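Local coordinates for protein WZI (Escherichia coli, PDB 2YNK) that sits in the outer membrane as a carbohydrate-binding beta-barrel, a lectin that takes part in group 1 capsule assembly, at residues K137-W151 against D164-E178. Numbering follows the deposited sequence.
Sequences KFWNQWLSFGQVPQW and DAMRPMTGFLMQRAE. With OCT (N-octane), chain M; OCT (N-octane), chain B.
F145 and F172 meet on the alkane-bearing surface of the Wzi beta-barrel: CD1 of F145 sits over the centre of one face of the F172 ring, the two planes 54° apart. The far end of the F145 ring, CZ, reaches CG2 of T170 at 3.7 Å. W142 points to the other side of its strand, where CB of K137 lies over one face of its indole and the carbonyl oxygen of R176 stands at its edge; A177 CB approaches obliquely. W151 presents its edge to CB of D164, ring and carboxylate perpendicular, and D164 OD2 is held by the backbone N of G87. Near the turn, the octane of chain M lies over one face of F138 and one face of W139.

F145, F172 and W142 sit on neighbouring antiparallel barrel strands, 141-145 and 170-176. W142 with Q175 and S144 with L173 are hydrogen-bonded pairs, G146 with G171 following at the corner; L143 with M174 and F145 with F172 are non-hydrogen-bonded. With L143 and F145 beside bound alkanes, this face is consistent with one turned to lipid. On the opposite face Q175, with Q150 nearby, bonds to Q196 of the next strand, as does Q150.

Near one end of the ladder Q147 NE2 donates to T170 OG1 (2.9 Å), and C8 of the chain B octane lies close to both atoms; OE1 of Q147 goes to N130. At the other end N140, in the type I' turn 138-141, has CG anti to its own N (chi1 -158°), which carries the amide to the backbone of E178. OD1 receives E178 N in a nearly straight bond, 169° at the hydrogen, and ND2 returns one to E178 O at 2.8 Å. A single water accepts from N140 ND2, Q141 NE2 and R176 NE, the last at 3.2 Å.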
ATOM      1  N   LYS A 137       3.536  -7.683  21.247  1.00 55.78           N
ATOM      2  CA  LYS A 137       4.911  -8.034  20.878  1.00 56.59           C
ATOM      3  C   LYS A 137       5.509  -9.086  21.803  1.00 58.72           C
ATOM      4  O   LYS A 137       5.435  -8.963  23.020  1.00 63.44           O
ATOM      5  CB  LYS A 137       5.800  -6.800  20.906  1.00 56.56           C
ATOM      6  CG  LYS A 137       7.154  -7.015  20.254  1.00 56.47           C
ATOM      7  CD  LYS A 137       7.912  -5.710  20.083  1.00 56.05           C
ATOM      8  CE  LYS A 137       8.566  -5.271  21.378  1.00 57.22           C
ATOM      9  NZ  LYS A 137       8.976  -3.852  21.274  1.00 58.01           N
ATOM     10  N   PHE A 138       6.105 -10.119  21.218  1.00 59.92           N
ATOM     11  CA  PHE A 138       6.912 -11.077  21.971  1.00 60.28           C
ATOM     12  C   PHE A 138       8.088 -11.563  21.123  1.00 59.66           C
ATOM     13  O   PHE A 138       7.943 -11.776  19.919  1.00 59.83           O
ATOM     14  CB  PHE A 138       6.060 -12.251  22.455  1.00 61.80           C
ATOM     15  CG  PHE A 138       5.280 -12.941  21.368  1.00 62.32           C
ATOM     16  CD1 PHE A 138       5.841 -13.977  20.640  1.00 63.22           C
ATOM     17  CD2 PHE A 138       3.973 -12.574  21.093  1.00 63.40           C
ATOM     18  CE1 PHE A 138       5.124 -14.622  19.646  1.00 63.59           C
ATOM     19  CE2 PHE A 138       3.249 -13.215  20.100  1.00 64.22           C
ATOM     20  CZ  PHE A 138       3.826 -14.240  19.375  1.00 63.35           C
ATOM     21  N   TRP A 139       9.249 -11.720  21.752  1.00 59.25           N
ATOM     22  CA  TRP A 139      10.476 -12.137  21.062  1.00 59.28           C
ATOM     23  C   TRP A 139      10.692 -11.404  19.762  1.00 54.95           C
ATOM     24  O   TRP A 139      10.984 -12.020  18.741  1.00 54.60           O
ATOM     25  CB  TRP A 139      10.481 -13.646  20.804  1.00 62.92           C
ATOM     26  CG  TRP A 139      10.246 -14.504  22.028  1.00 67.76           C
ATOM     27  CD1 TRP A 139      10.827 -14.371  23.289  1.00 70.17           C
ATOM     28  CD2 TRP A 139       9.371 -15.686  22.133  1.00 69.95           C
ATOM     29  NE1 TRP A 139      10.374 -15.348  24.145  1.00 72.55           N
ATOM     30  CE2 TRP A 139       9.502 -16.171  23.514  1.00 73.22           C
ATOM     31  CE3 TRP A 139       8.528 -16.361  21.260  1.00 68.51           C
ATOM     32  CZ2 TRP A 139       8.801 -17.284  23.973  1.00 74.70           C
ATOM     33  CZ3 TRP A 139       7.831 -17.482  21.731  1.00 70.61           C
ATOM     34  CH2 TRP A 139       7.966 -17.932  23.055  1.00 72.48           C
ATOM     35  N   ASN A 140      10.532 -10.085  19.783  1.00 51.69           N
ATOM     36  CA  ASN A 140      10.708  -9.245  18.586  1.00 49.54           C
ATOM     37  C   ASN A 140       9.683  -9.485  17.440  1.00 49.06           C
ATOM     38  O   ASN A 140       9.850  -8.969  16.328  1.00 45.31           O
ATOM     39  CB  ASN A 140      12.140  -9.367  18.044  1.00 47.99           C
ATOM     40  CG  ASN A 140      12.539  -8.177  17.189  1.00 47.39           C
ATOM     41  OD1 ASN A 140      12.281  -7.035  17.560  1.00 46.09           O
ATOM     42  ND2 ASN A 140      13.154  -8.439  16.029  1.00 46.19           N
ATOM     43  N   GLN A 141       8.627 -10.250  17.716  1.00 50.26           N
ATOM     44  CA  GLN A 141       7.574 -10.475  16.730  1.00 50.98           C
ATOM     45  C   GLN A 141       6.301  -9.750  17.143  1.00 49.83           C
ATOM     46  O   GLN A 141       5.918  -9.763  18.311  1.00 50.26           O
ATOM     47  CB  GLN A 141       7.293 -11.971  16.528  1.00 52.19           C
ATOM     48  CG  GLN A 141       8.527 -12.853  16.415  1.00 53.68           C
ATOM     49  CD  GLN A 141       9.628 -12.245  15.561  1.00 54.56           C
ATOM     50  OE1 GLN A 141       9.394 -11.829  14.428  1.00 55.05           O
ATOM     51  NE2 GLN A 141      10.840 -12.194  16.104  1.00 54.70           N
ATOM     52  N   TRP A 142       5.669  -9.107  16.169  1.00 48.81           N
ATOM     53  CA  TRP A 142       4.355  -8.502  16.356  1.00 49.66           C
ATOM     54  C   TRP A 142       3.258  -9.425  15.871  1.00 48.81           C
ATOM     55  O   TRP A 142       3.246  -9.821  14.702  1.00 44.35           O
ATOM     56  CB  TRP A 142       4.271  -7.204  15.579  1.00 49.99           C
ATOM     57  CG  TRP A 142       4.802  -6.015  16.312  1.00 50.66           C
ATOM     58  CD1 TRP A 142       5.925  -5.259  16.004  1.00 50.64           C
ATOM     59  CD2 TRP A 142       4.223  -5.383  17.494  1.00 51.55           C
ATOM     60  NE1 TRP A 142       6.071  -4.226  16.895  1.00 51.78           N
ATOM     61  CE2 TRP A 142       5.089  -4.251  17.820  1.00 51.10           C
ATOM     62  CE3 TRP A 142       3.116  -5.633  18.284  1.00 52.08           C
ATOM     63  CZ2 TRP A 142       4.837  -3.424  18.896  1.00 51.32           C
ATOM     64  CZ3 TRP A 142       2.874  -4.794  19.373  1.00 53.29           C
ATOM     65  CH2 TRP A 142       3.715  -3.710  19.666  1.00 52.47           C
ATOM     66  N   LEU A 143       2.339  -9.771  16.769  1.00 48.86           N
ATOM     67  CA  LEU A 143       1.170 -10.564  16.422  1.00 50.56           C
ATOM     68  C   LEU A 143      -0.045  -9.665  16.479  1.00 50.71           C
ATOM     69  O   LEU A 143      -0.270  -8.986  17.479  1.00 51.01           O
ATOM     70  CB  LEU A 143       0.989 -11.735  17.385  1.00 52.42           C
ATOM     71  CG  LEU A 143      -0.199 -12.667  17.085  1.00 52.81           C
ATOM     72  CD1 LEU A 143      -0.180 -13.162  15.641  1.00 50.27           C
ATOM     73  CD2 LEU A 143      -0.208 -13.836  18.062  1.00 52.39           C
ATOM     74  N   SER A 144      -0.836  -9.683  15.412  1.00 50.18           N
ATOM     75  CA  SER A 144      -1.932  -8.740  15.254  1.00 50.84           C
ATOM     76  C   SER A 144      -3.265  -9.405  14.885  1.00 50.91           C
ATOM     77  O   SER A 144      -3.290 -10.377  14.138  1.00 51.07           O
ATOM     78  CB  SER A 144      -1.555  -7.768  14.157  1.00 51.12           C
ATOM     79  OG  SER A 144      -2.578  -6.814  14.007  1.00 56.49           O
ATOM     80  N   PHE A 145      -4.368  -8.880  15.407  1.00 50.13           N
ATOM     81  CA  PHE A 145      -5.693  -9.279  14.939  1.00 50.25           C
ATOM     82  C   PHE A 145      -6.520  -8.047  14.645  1.00 49.75           C
ATOM     83  O   PHE A 145      -6.492  -7.083  15.407  1.00 48.83           O
ATOM     84  CB  PHE A 145      -6.446 -10.153  15.946  1.00 51.72           C
ATOM     85  CG  PHE A 145      -7.790 -10.611  15.436  1.00 52.57           C
ATOM     86  CD1 PHE A 145      -7.891 -11.697  14.581  1.00 54.23           C
ATOM     87  CD2 PHE A 145      -8.952  -9.924  15.770  1.00 52.66           C
ATOM     88  CE1 PHE A 145      -9.127 -12.102  14.086  1.00 52.49           C
ATOM     89  CE2 PHE A 145     -10.182 -10.321  15.282  1.00 50.97           C
ATOM     90  CZ  PHE A 145     -10.269 -11.411  14.440  1.00 51.25           C
ATOM     91  N   GLY A 146      -7.269  -8.101  13.544  1.00 49.32           N
ATOM     92  CA  GLY A 146      -8.115  -6.988  13.126  1.00 48.00           C
ATOM     93  C   GLY A 146      -8.324  -6.923  11.627  1.00 47.87           C
ATOM     94  O   GLY A 146      -8.212  -7.932  10.920  1.00 46.57           O
ATOM     95  N   GLN A 147      -8.635  -5.726  11.143  1.00 47.33           N
ATOM     96  CA  GLN A 147      -8.754  -5.482   9.719  1.00 47.84           C
ATOM     97  C   GLN A 147      -7.653  -4.535   9.332  1.00 46.73           C
ATOM     98  O   GLN A 147      -7.893  -3.331   9.182  1.00 45.80           O
ATOM     99  CB  GLN A 147     -10.124  -4.896   9.367  1.00 49.45           C
ATOM    100  CG  GLN A 147     -11.242  -5.912   9.496  1.00 51.47           C
ATOM    101  CD  GLN A 147     -12.610  -5.380   9.121  1.00 53.62           C
ATOM    102  OE1 GLN A 147     -12.860  -4.172   9.132  1.00 55.34           O
ATOM    103  NE2 GLN A 147     -13.517  -6.290   8.798  1.00 55.92           N
ATOM    104  N   VAL A 148      -6.442  -5.079   9.181  1.00 44.99           N
ATOM    105  CA  VAL A 148      -5.266  -4.254   8.887  1.00 44.86           C
ATOM    106  C   VAL A 148      -4.935  -4.280   7.396  1.00 45.22           C
ATOM    107  O   VAL A 148      -4.718  -5.356   6.837  1.00 47.23           O
ATOM    108  CB  VAL A 148      -4.015  -4.714   9.677  1.00 43.27           C
ATOM    109  CG1 VAL A 148      -2.800  -3.874   9.289  1.00 40.48           C
ATOM    110  CG2 VAL A 148      -4.280  -4.644  11.166  1.00 41.24           C
ATOM    111  N   PRO A 149      -4.877  -3.097   6.754  1.00 44.78           N
ATOM    112  CA  PRO A 149      -4.402  -3.054   5.374  1.00 45.32           C
ATOM    113  C   PRO A 149      -2.908  -3.326   5.265  1.00 48.15           C
ATOM    114  O   PRO A 149      -2.133  -3.012   6.203  1.00 49.99           O
ATOM    115  CB  PRO A 149      -4.708  -1.615   4.940  1.00 44.14           C
ATOM    116  CG  PRO A 149      -4.716  -0.836   6.201  1.00 43.48           C
ATOM    117  CD  PRO A 149      -5.283  -1.765   7.233  1.00 44.40           C
ATOM    118  N   GLN A 150      -2.518  -3.886   4.120  1.00 48.34           N
ATOM    119  CA  GLN A 150      -1.110  -4.150   3.818  1.00 48.88           C
ATOM    120  C   GLN A 150      -0.681  -3.422   2.551  1.00 47.52           C
ATOM    121  O   GLN A 150      -1.519  -2.853   1.821  1.00 45.81           O
ATOM    122  CB  GLN A 150      -0.877  -5.649   3.621  1.00 50.22           C
ATOM    123  CG  GLN A 150      -1.038  -6.500   4.868  1.00 50.73           C
ATOM    124  CD  GLN A 150      -1.473  -7.917   4.539  1.00 52.05           C
ATOM    125  OE1 GLN A 150      -2.563  -8.143   3.991  1.00 51.85           O
ATOM    126  NE2 GLN A 150      -0.632  -8.884   4.889  1.00 53.03           N
ATOM    127  N   TRP A 151       0.630  -3.442   2.311  1.00 43.96           N
ATOM    128  CA  TRP A 151       1.182  -3.102   1.007  1.00 43.41           C
ATOM    129  C   TRP A 151       2.390  -3.926   0.758  1.00 43.40           C
ATOM    130  O   TRP A 151       3.341  -3.882   1.543  1.00 44.20           O
ATOM    131  CB  TRP A 151       1.543  -1.641   0.932  1.00 42.80           C
ATOM    132  CG  TRP A 151       1.945  -1.166  -0.437  1.00 43.12           C
ATOM    133  CD1 TRP A 151       3.213  -1.181  -1.004  1.00 44.55           C
ATOM    134  CD2 TRP A 151       1.083  -0.554  -1.449  1.00 44.13           C
ATOM    135  NE1 TRP A 151       3.194  -0.634  -2.264  1.00 44.77           N
ATOM    136  CE2 TRP A 151       1.941  -0.240  -2.588  1.00 44.29           C
ATOM    137  CE3 TRP A 151      -0.269  -0.245  -1.520  1.00 45.17           C
ATOM    138  CZ2 TRP A 151       1.444   0.358  -3.734  1.00 44.12           C
ATOM    139  CZ3 TRP A 151      -0.753   0.366  -2.680  1.00 44.07           C
ATOM    140  CH2 TRP A 151       0.085   0.662  -3.752  1.00 43.94           C
ATOM    141  N   ASP A 164      -4.111  -2.157  -1.649  1.00 42.75           N
ATOM    142  CA  ASP A 164      -4.737  -1.206  -0.761  1.00 41.02           C
ATOM    143  C   ASP A 164      -6.104  -0.774  -1.241  1.00 41.11           C
ATOM    144  O   ASP A 164      -6.730   0.063  -0.595  1.00 38.41           O
ATOM    145  CB  ASP A 164      -3.868   0.041  -0.869  1.00 43.78           C
ATOM    146  CG  ASP A 164      -3.770   0.800   0.389  1.00 44.35           C
ATOM    147  OD1 ASP A 164      -3.945   0.205   1.470  1.00 45.17           O
ATOM    148  OD2 ASP A 164      -3.474   1.998   0.282  1.00 45.93           O
ATOM    149  N   ALA A 165      -6.544  -1.328  -2.380  1.00 41.29           N
ATOM    150  CA  ALA A 165      -7.592  -0.755  -3.213  1.00 42.09           C
ATOM    151  C   ALA A 165      -8.885  -1.540  -3.050  1.00 44.33           C
ATOM    152  O   ALA A 165      -9.452  -2.055  -4.024  1.00 45.81           O
ATOM    153  CB  ALA A 165      -7.135  -0.782  -4.665  1.00 42.57           C
HETATM  154  N   MSE A 166      -9.337  -1.634  -1.806  1.00 45.08           N
HETATM  155  CA  MSE A 166     -10.252  -2.692  -1.373  1.00 47.48           C
HETATM  156  C   MSE A 166     -10.344  -2.590   0.118  1.00 48.42           C
HETATM  157  O   MSE A 166      -9.480  -1.999   0.759  1.00 47.16           O
HETATM  158  CB  MSE A 166      -9.643  -4.052  -1.703  1.00 48.41           C
HETATM  159  CG  MSE A 166      -8.122  -3.931  -1.488  1.00 48.54           C
HETATM  160 SE   MSE A 166      -7.469  -5.403  -0.409  1.00 50.73          SE
HETATM  161  CE  MSE A 166      -7.676  -4.541   1.351  1.00 55.62           C
ATOM    162  N   ARG A 167     -11.379  -3.179   0.698  1.00 49.35           N
ATOM    163  CA  ARG A 167     -11.581  -3.063   2.129  1.00 48.06           C
ATOM    164  C   ARG A 167     -10.680  -4.068   2.811  1.00 48.16           C
ATOM    165  O   ARG A 167     -10.625  -5.226   2.381  1.00 49.48           O
ATOM    166  CB  ARG A 167     -13.043  -3.289   2.502  1.00 46.82           C
ATOM    167  CG  ARG A 167     -13.963  -2.319   1.797  1.00 48.32           C
ATOM    168  CD  ARG A 167     -15.410  -2.477   2.222  1.00 50.19           C
ATOM    169  NE  ARG A 167     -15.801  -1.359   3.062  1.00 50.37           N
ATOM    170  CZ  ARG A 167     -16.534  -0.330   2.670  1.00 52.80           C
ATOM    171  NH1 ARG A 167     -17.029  -0.254   1.445  1.00 54.30           N
ATOM    172  NH2 ARG A 167     -16.799   0.629   3.532  1.00 55.71           N
ATOM    173  N   PRO A 168      -9.965  -3.633   3.866  1.00 46.56           N
ATOM    174  CA  PRO A 168      -9.046  -4.530   4.550  1.00 47.34           C
ATOM    175  C   PRO A 168      -9.802  -5.707   5.159  1.00 49.30           C
ATOM    176  O   PRO A 168     -10.968  -5.552   5.555  1.00 50.49           O
ATOM    177  CB  PRO A 168      -8.413  -3.643   5.627  1.00 46.84           C
ATOM    178  CG  PRO A 168      -9.395  -2.543   5.847  1.00 47.06           C
ATOM    179  CD  PRO A 168     -10.051  -2.317   4.524  1.00 46.89           C
HETATM  180  N   MSE A 169      -9.150  -6.867   5.221  1.00 47.80           N
HETATM  181  CA  MSE A 169      -9.811  -8.099   5.607  1.00 46.38           C
HETATM  182  C   MSE A 169      -9.474  -8.459   7.004  1.00 47.35           C
HETATM  183  O   MSE A 169      -8.375  -8.160   7.492  1.00 53.37           O
HETATM  184  CB  MSE A 169      -9.358  -9.245   4.723  1.00 47.67           C
HETATM  185  CG  MSE A 169      -9.516  -8.900   3.249  1.00 50.16           C
HETATM  186 SE   MSE A 169      -8.853 -10.418   2.186  1.00 58.33          SE
HETATM  187  CE  MSE A 169      -6.921 -10.017   2.370  1.00 55.88           C
ATOM    188  N   THR A 170     -10.404  -9.150   7.653  1.00 46.53           N
ATOM    189  CA  THR A 170     -10.245  -9.554   9.038  1.00 45.43           C
ATOM    190  C   THR A 170      -9.346 -10.762   9.130  1.00 46.85           C
ATOM    191  O   THR A 170      -9.582 -11.769   8.447  1.00 46.52           O
ATOM    192  CB  THR A 170     -11.593  -9.866   9.682  1.00 44.73           C
ATOM    193  OG1 THR A 170     -12.261  -8.631   9.951  1.00 45.99           O
ATOM    194  CG2 THR A 170     -11.422 -10.635  10.976  1.00 43.78           C
ATOM    195  N   GLY A 171      -8.312 -10.657   9.967  1.00 46.88           N
ATOM    196  CA  GLY A 171      -7.342 -11.729  10.098  1.00 47.52           C
ATOM    197  C   GLY A 171      -6.187 -11.490  11.048  1.00 48.80           C
ATOM    198  O   GLY A 171      -6.147 -10.501  11.793  1.00 47.17           O
ATOM    199  N   PHE A 172      -5.257 -12.442  11.015  1.00 50.69           N
ATOM    200  CA  PHE A 172      -4.051 -12.426  11.828  1.00 50.60           C
ATOM    201  C   PHE A 172      -2.861 -12.005  10.974  1.00 51.25           C
ATOM    202  O   PHE A 172      -2.808 -12.292   9.777  1.00 53.63           O
ATOM    203  CB  PHE A 172      -3.809 -13.806  12.433  1.00 50.62           C
ATOM    204  CG  PHE A 172      -4.848 -14.211  13.437  1.00 51.49           C
ATOM    205  CD1 PHE A 172      -4.700 -13.888  14.777  1.00 51.83           C
ATOM    206  CD2 PHE A 172      -5.989 -14.892  13.040  1.00 52.85           C
ATOM    207  CE1 PHE A 172      -5.659 -14.244  15.706  1.00 51.79           C
ATOM    208  CE2 PHE A 172      -6.953 -15.251  13.965  1.00 53.35           C
ATOM    209  CZ  PHE A 172      -6.781 -14.930  15.302  1.00 53.35           C
ATOM    210  N   LEU A 173      -1.913 -11.316  11.591  1.00 50.46           N
ATOM    211  CA  LEU A 173      -0.740 -10.815  10.886  1.00 51.82           C
ATOM    212  C   LEU A 173       0.483 -10.832  11.816  1.00 50.41           C
ATOM    213  O   LEU A 173       0.365 -10.542  13.005  1.00 47.35           O
ATOM    214  CB  LEU A 173      -1.023  -9.401  10.365  1.00 52.21           C
ATOM    215  CG  LEU A 173      -0.018  -8.777   9.396  1.00 52.74           C
ATOM    216  CD1 LEU A 173      -0.730  -7.721   8.567  1.00 51.18           C
ATOM    217  CD2 LEU A 173       1.195  -8.189  10.118  1.00 52.92           C
HETATM  218  N   MSE A 174       1.639 -11.192  11.268  1.00 51.93           N
HETATM  219  CA  MSE A 174       2.847 -11.353  12.060  1.00 54.51           C
HETATM  220  C   MSE A 174       4.042 -10.819  11.329  1.00 52.43           C
HETATM  221  O   MSE A 174       4.150 -10.984  10.116  1.00 50.02           O
HETATM  222  CB  MSE A 174       3.038 -12.813  12.443  1.00 60.41           C
HETATM  223  CG  MSE A 174       3.473 -12.888  13.906  1.00 67.85           C
HETATM  224 SE   MSE A 174       3.830 -14.748  14.458  1.00 80.08          SE
HETATM  225  CE  MSE A 174       5.660 -14.562  15.173  1.00 76.83           C
ATOM    226  N   GLN A 175       4.945 -10.187  12.088  1.00 51.08           N
ATOM    227  CA  GLN A 175       6.101  -9.443  11.563  1.00 50.75           C
ATOM    228  C   GLN A 175       7.255  -9.367  12.554  1.00 50.55           C
ATOM    229  O   GLN A 175       7.044  -9.492  13.753  1.00 48.33           O
ATOM    230  CB  GLN A 175       5.704  -7.998  11.321  1.00 48.91           C
ATOM    231  CG  GLN A 175       4.989  -7.761  10.031  1.00 49.00           C
ATOM    232  CD  GLN A 175       4.706  -6.303   9.799  1.00 48.70           C
ATOM    233  OE1 GLN A 175       4.123  -5.946   8.775  1.00 49.15           O
ATOM    234  NE2 GLN A 175       5.117  -5.448  10.737  1.00 46.27           N
ATOM    235  N   ARG A 176       8.458  -9.081  12.064  1.00 50.11           N
ATOM    236  CA  ARG A 176       9.536  -8.677  12.962  1.00 53.14           C
ATOM    237  C   ARG A 176       9.248  -7.270  13.466  1.00 52.54           C
ATOM    238  O   ARG A 176       8.639  -6.474  12.755  1.00 51.91           O
ATOM    239  CB  ARG A 176      10.895  -8.675  12.261  1.00 54.78           C
ATOM    240  CG  ARG A 176      11.356 -10.028  11.750  1.00 55.80           C
ATOM    241  CD  ARG A 176      12.775  -9.930  11.214  1.00 56.82           C
ATOM    242  NE  ARG A 176      13.781 -10.001  12.278  1.00 58.42           N
ATOM    243  CZ  ARG A 176      15.073  -9.723  12.122  1.00 58.57           C
ATOM    244  NH1 ARG A 176      15.558  -9.318  10.954  1.00 57.37           N
ATOM    245  NH2 ARG A 176      15.890  -9.832  13.157  1.00 61.28           N
ATOM    246  N   ALA A 177       9.684  -6.961  14.685  1.00 52.77           N
ATOM    247  CA  ALA A 177       9.618  -5.585  15.191  1.00 52.06           C
ATOM    248  C   ALA A 177      10.843  -4.850  14.669  1.00 52.91           C
ATOM    249  O   ALA A 177      10.738  -4.059  13.736  1.00 51.89           O
ATOM    250  CB  ALA A 177       9.550  -5.555  16.708  1.00 49.96           C
ATOM    251  N   GLU A 178      12.009  -5.133  15.249  1.00 56.63           N
ATOM    252  CA  GLU A 178      13.272  -4.645  14.694  1.00 58.64           C
ATOM    253  C   GLU A 178      13.750  -5.636  13.649  1.00 58.00           C
ATOM    254  O   GLU A 178      13.584  -6.845  13.821  1.00 59.19           O
ATOM    255  CB  GLU A 178      14.326  -4.471  15.778  1.00 60.90           C
ATOM    256  CG  GLU A 178      14.250  -3.130  16.478  1.00 62.95           C
ATOM    257  CD  GLU A 178      15.380  -2.928  17.467  1.00 65.46           C
ATOM    258  OE1 GLU A 178      16.560  -3.106  17.086  1.00 69.17           O
ATOM    259  OE2 GLU A 178      15.089  -2.586  18.630  1.00 67.78           O
TER
HETATM  260  C1  OCT M1012       8.182 -12.954  26.429  1.00 71.20           C
HETATM  261  C2  OCT M1012       7.290 -14.170  26.581  1.00 75.43           C
HETATM  262  C3  OCT M1012       5.983 -14.040  25.788  1.00 76.49           C
HETATM  263  C4  OCT M1012       5.668 -15.292  24.961  1.00 77.80           C
HETATM  264  C5  OCT M1012       4.219 -15.307  24.466  1.00 78.94           C
HETATM  265  C6  OCT M1012       3.941 -16.421  23.449  1.00 79.91           C
HETATM  266  C7  OCT M1012       2.650 -16.153  22.663  1.00 81.18           C
HETATM  267  C8  OCT M1012       2.153 -17.380  21.919  1.00 75.75           C
HETATM  268  C1  OCT B1001      -9.514  -4.573  18.568  1.00 54.61           C
HETATM  269  C2  OCT B1001     -10.097  -5.682  17.714  1.00 56.40           C
HETATM  270  C3  OCT B1001     -10.744  -5.131  16.441  1.00 57.19           C
HETATM  271  C4  OCT B1001     -11.345  -6.250  15.583  1.00 57.64           C
HETATM  272  C5  OCT B1001     -12.283  -5.707  14.505  1.00 57.38           C
HETATM  273  C6  OCT B1001     -12.682  -6.797  13.500  1.00 60.91           C
HETATM  274  C7  OCT B1001     -14.194  -7.056  13.399  1.00 60.38           C
HETATM  275  C8  OCT B1001     -14.674  -7.249  11.968  1.00 56.21           C
HETATM  276  O   HOH W   1      13.682 -11.384  15.215  1.00 32.38           O